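Local coordinates for fatty acid synthase 1, isoform A (Drosophila melanogaster, PDB 6FN6), which probably makes long-chain saturated fatty acids from acetyl-CoA and malonyl-CoA with NADPH, this portion holding the dehydratase, enoyl reductase and ketoreductase modifying region, at residues Gly23-Asp27 and Gly28-Phe32; Gly621-Ala624 and Ala625-Pro629. All blocks are in the same frame, centred on the assembly; numbering follows the deposited sequence.

Contact 1, a hairpin in the predicted N-terminal hotdog region of the dehydratase, carries the predicted proton acceptor, His24, whose side chain lies about 3 Å from that of Asp175, the predicted proton donor. Contact 2, residues 621-629, is a loop turn of the enoyl reductase portion, away from the annotated sites. The centres of contact 1 and contact 2 are about 24 Å apart, and the nearest atoms of contact 1 and contact 2 are about 12 Å apart, without touching. One part of the predicted C-terminal hotdog region relates them: Leu248 of strand 239-248 meets contact 2, while Arg251 and Arg252, just beyond that strand, reach the turn of contact 1.

Contact 1: residues Gly23-Asp27 and Gly28-Phe32; sequences GHTID and GRILF
The imidazole of His24 meets Leu31 at its edge, where ND1 donates to Leu31 O at 2.6 Å. The oxygen stands 25° out of the ring plane and the N-H...O angle is 140°, so the bond is tilted as well as bent. Over one face of the ring lies Ile26 CD1, offset toward the rim, and Phe149 brings a second ring to the imidazole. With CG anti to the backbone N (chi1 -170°), the His24 side chain is carried to the carbonyl, which ties down one nitrogen and probably restricts rotation of the ring. The other flat group, the guanidinium of Arg29, has Ile26 O over one face, 4.0 Å above its plane and offset toward the rim; the aliphatic CG of Arg29 makes the closer touch with that oxygen.

The two strands pair as a short antiparallel ladder. Leu31 N donates almost straight to His24 O at 3.2 Å, and Ile26 N to Arg29 O at 2.7 Å. Thr25 and Ile30, beta-branched residues well suited to extended backbone, form the non-hydrogen-bonded pair, Thr25 OG1 lying 3.9 Å from Ile30 CG1; that hydroxyl is hydrogen-bonded to Ala22 O. Leu31 CD1 comes to 4.0 Å from Ile26 CB, and both side chains continue onto Leu192 of strand 191-201, an apolar setting that suits them.

Asp27 and Gly28 make the reversal, both with positive phi, a conformation that glycine adopts readily. Asp27 OD2 stays 4.1 Å from Arg29 NH2, beyond a salt bridge; it pairs instead with Arg251 NE and accepts from Arg252 N.

This is a tight beta hairpin of the dehydratase's hotdog fold, turning at Asp27-Gly28; its first strand presents the predicted catalytic histidine, and its second supplies a carbonyl that probably helps orient it.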
loop_
_atom_site.group_PDB
_atom_site.type_symbol
_atom_site.label_atom_id
_atom_site.label_comp_id
_atom_site.label_asym_id
_atom_site.label_seq_id
_atom_site.Cartn_x
_atom_site.Cartn_y
_atom_site.Cartn_z
ATOM N N GLY A 23 18.830 -11.989 31.147
ATOM C CA GLY A 23 19.317 -10.636 31.341
ATOM C C GLY A 23 18.462 -9.582 30.669
ATOM O O GLY A 23 18.458 -8.424 31.082
ATOM N N HIS A 24 17.746 -9.978 29.620
ATOM C CA HIS A 24 16.889 -9.053 28.887
ATOM C C HIS A 24 15.514 -8.958 29.542
ATOM O O HIS A 24 14.499 -9.290 28.930
ATOM C CB HIS A 24 16.762 -9.492 27.428
ATOM C CG HIS A 24 16.090 -8.486 26.547
ATOM N ND1 HIS A 24 14.758 -8.568 26.200
ATOM C CD2 HIS A 24 16.564 -7.369 25.947
ATOM C CE1 HIS A 24 14.444 -7.549 25.422
ATOM N NE2 HIS A 24 15.523 -6.805 25.253
ATOM N N THR A 25 15.492 -8.494 30.789
ATOM C CA THR A 25 14.251 -8.349 31.540
ATOM C C THR A 25 13.655 -6.964 31.307
ATOM O O THR A 25 14.339 -5.952 31.445
ATOM C CB THR A 25 14.484 -8.577 33.049
ATOM O OG1 THR A 25 14.985 -9.902 33.262
ATOM C CG2 THR A 25 13.196 -8.397 33.850
ATOM N N ILE A 26 12.375 -6.929 30.948
ATOM C CA ILE A 26 11.691 -5.673 30.666
ATOM C C ILE A 26 10.437 -5.582 31.517
ATOM O O ILE A 26 9.540 -6.416 31.403
ATOM C CB ILE A 26 11.330 -5.541 29.170
ATOM C CG1 ILE A 26 12.558 -5.765 28.281
ATOM C CG2 ILE A 26 10.694 -4.181 28.892
ATOM C CD1 ILE A 26 13.623 -4.705 28.405
ATOM N N ASP A 27 10.374 -4.556 32.359
ATOM C CA ASP A 27 9.201 -4.309 33.186
ATOM C C ASP A 27 8.834 -5.545 34.008
ATOM O O ASP A 27 7.666 -5.925 34.086
ATOM C CB ASP A 27 8.021 -3.887 32.305
ATOM C CG ASP A 27 6.902 -3.233 33.097
ATOM O OD1 ASP A 27 7.088 -2.988 34.307
ATOM O OD2 ASP A 27 5.838 -2.953 32.507
ATOM N N GLY A 28 9.837 -6.166 34.621
ATOM C CA GLY A 28 9.614 -7.280 35.525
ATOM C C GLY A 28 9.328 -8.612 34.860
ATOM O O GLY A 28 8.834 -9.539 35.501
ATOM N N ARG A 29 9.637 -8.716 33.574
ATOM C CA ARG A 29 9.449 -9.969 32.855
ATOM C C ARG A 29 10.520 -10.172 31.783
ATOM O O ARG A 29 11.034 -9.208 31.211
ATOM C CB ARG A 29 8.046 -10.006 32.230
ATOM C CG ARG A 29 7.559 -8.658 31.692
ATOM C CD ARG A 29 6.111 -8.703 31.215
ATOM N NE ARG A 29 5.629 -7.367 30.854
ATOM C CZ ARG A 29 5.699 -6.826 29.639
ATOM N NH1 ARG A 29 6.230 -7.500 28.626
ATOM N NH2 ARG A 29 5.230 -5.601 29.435
ATOM N N ILE A 30 10.862 -11.432 31.531
ATOM C CA ILE A 30 11.868 -11.766 30.530
ATOM C C ILE A 30 11.239 -11.695 29.143
ATOM O O ILE A 30 10.238 -12.360 28.872
ATOM C CB ILE A 30 12.477 -13.162 30.785
ATOM C CG1 ILE A 30 13.137 -13.212 32.165
ATOM C CG2 ILE A 30 13.487 -13.517 29.692
ATOM C CD1 ILE A 30 13.557 -14.605 32.605
ATOM N N LEU A 31 11.840 -10.900 28.263
ATOM C CA LEU A 31 11.370 -10.782 26.887
ATOM C C LEU A 31 12.420 -11.293 25.920
ATOM O O LEU A 31 13.593 -10.927 26.019
ATOM C CB LEU A 31 11.036 -9.331 26.548
ATOM C CG LEU A 31 9.600 -8.885 26.805
ATOM C CD1 LEU A 31 9.327 -8.874 28.297
ATOM C CD2 LEU A 31 9.360 -7.518 26.191
ATOM N N PHE A 32 12.006 -12.135 24.978
ATOM C CA PHE A 32 12.928 -12.569 23.943
ATOM C C PHE A 32 13.282 -11.349 23.108
ATOM O O PHE A 32 12.400 -10.735 22.509
ATOM C CB PHE A 32 12.340 -13.667 23.066
ATOM C CG PHE A 32 13.375 -14.391 22.254
ATOM C CD1 PHE A 32 14.228 -15.299 22.860
ATOM C CD2 PHE A 32 13.516 -14.147 20.898
ATOM C CE1 PHE A 32 15.192 -15.963 22.127
ATOM C CE2 PHE A 32 14.477 -14.808 20.158
ATOM C CZ PHE A 32 15.317 -15.716 20.773
#

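Contact 2: residues Gly621-Ala624 and Ala625-Pro629; sequences GKLA and ADALP
A type I beta turn from Ala625 to Leu628, in the loop between helix 613-620 and strand 642-646, folds the chain back so that Ala627 meets Leu623. The turn is closed by Leu628 N donating to Ala625 O at 3.0 Å, a bond made wholly within 625-629. Its central residues, Asp626 and Ala627, have the helical backbone angles of this turn type. The methyl of Ala627 points toward the preceding residues, and its CB touches the tip of Leu623, at 3.6 Å from CD1. Leu623 reaches it because CG stands anti to the backbone N (chi1 178°), extending the branch away from its own amide; a leucine branch is long enough to bring CD1 against the short methyl of an alanine.

In the fold, this loop follows a helix of the enoyl reductase portion: Gly621 is the first residue to leave the helical conformation, with a positive phi of 99° that glycine tolerates easily, and Leu623 is still bonded through its backbone to Met617. Leu628, buried as befits its apolar side chain, lies against Arg614 and Leu618 of the same helix.

A second meeting lies between Asp626 and Ala624. The Asp626 carboxylate turns toward Ala624, with CG between the backbone N and the carbonyl carbon (chi1 53°), and OD1 ends 3.5 Å from Ala624 CB, a van der Waals touch of oxygen on methyl. Being partly exposed, this position suits an acidic residue. Ala624 and Asp626 both also touch Leu248 of strand 239-248, in the dehydratase's predicted C-terminal hotdog region, so the small side chain of Ala624 sits where enoyl reductase and dehydratase parts approach each other.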
loop_
_atom_site.group_PDB
_atom_site.type_symbol
_atom_site.label_atom_id
_atom_site.label_comp_id
_atom_site.label_asym_id
_atom_site.label_seq_id
_atom_site.Cartn_x
_atom_site.Cartn_y
_atom_site.Cartn_z
ATOM N N GLY A 621 -5.643 3.804 26.690
ATOM C CA GLY A 621 -4.278 3.372 26.449
ATOM C C GLY A 621 -4.051 2.822 25.054
ATOM O O GLY A 621 -2.929 2.461 24.698
ATOM N N LYS A 622 -5.113 2.760 24.258
ATOM C CA LYS A 622 -4.999 2.305 22.879
ATOM C C LYS A 622 -4.087 3.254 22.109
ATOM O O LYS A 622 -3.393 2.847 21.176
ATOM C CB LYS A 622 -6.377 2.212 22.220
ATOM C CG LYS A 622 -7.230 1.062 22.747
ATOM C CD LYS A 622 -8.646 1.090 22.184
ATOM C CE LYS A 622 -8.686 0.772 20.693
ATOM N NZ LYS A 622 -8.253 -0.623 20.391
ATOM N N LEU A 623 -4.094 4.521 22.509
ATOM C CA LEU A 623 -3.201 5.519 21.934
ATOM C C LEU A 623 -2.120 5.887 22.947
ATOM O O LEU A 623 -2.414 6.130 24.119
ATOM C CB LEU A 623 -3.984 6.768 21.520
ATOM C CG LEU A 623 -3.179 7.937 20.945
ATOM C CD1 LEU A 623 -2.515 7.550 19.633
ATOM C CD2 LEU A 623 -4.065 9.160 20.764
ATOM N N ALA A 624 -0.869 5.918 22.498
ATOM C CA ALA A 624 0.244 6.243 23.382
ATOM C C ALA A 624 0.295 7.751 23.603
ATOM O O ALA A 624 -0.445 8.499 22.966
ATOM C CB ALA A 624 1.555 5.737 22.801
ATOM N N ALA A 625 1.169 8.197 24.499
ATOM C CA ALA A 625 1.295 9.624 24.775
ATOM C C ALA A 625 2.229 10.340 23.796
ATOM O O ALA A 625 2.081 11.540 23.563
ATOM C CB ALA A 625 1.781 9.831 26.203
ATOM N N ASP A 626 3.180 9.613 23.218
ATOM C CA ASP A 626 4.135 10.224 22.296
ATOM C C ASP A 626 3.418 10.804 21.075
ATOM O O ASP A 626 3.894 11.756 20.454
ATOM C CB ASP A 626 5.202 9.213 21.864
ATOM C CG ASP A 626 4.609 7.935 21.304
ATOM O OD1 ASP A 626 3.423 7.943 20.912
ATOM O OD2 ASP A 626 5.336 6.920 21.248
ATOM N N ALA A 627 2.271 10.223 20.738
ATOM C CA ALA A 627 1.491 10.667 19.589
ATOM C C ALA A 627 0.920 12.062 19.822
ATOM O O ALA A 627 0.700 12.817 18.875
ATOM C CB ALA A 627 0.374 9.681 19.295
ATOM N N LEU A 628 0.671 12.392 21.086
ATOM C CA LEU A 628 0.071 13.675 21.442
ATOM C C LEU A 628 0.905 14.832 20.899
ATOM O O LEU A 628 2.128 14.843 21.056
ATOM C CB LEU A 628 -0.071 13.804 22.958
ATOM C CG LEU A 628 -0.964 12.766 23.639
ATOM C CD1 LEU A 628 -0.858 12.890 25.152
ATOM C CD2 LEU A 628 -2.408 12.911 23.184
ATOM N N PRO A 629 0.249 15.812 20.254
ATOM C CA PRO A 629 1.010 16.915 19.655
ATOM C C PRO A 629 1.842 17.701 20.669
ATOM O O PRO A 629 1.420 17.901 21.805
ATOM C CB PRO A 629 -0.080 17.801 19.038
ATOM C CG PRO A 629 -1.326 17.457 19.774
ATOM C CD PRO A 629 -1.205 16.006 20.109
#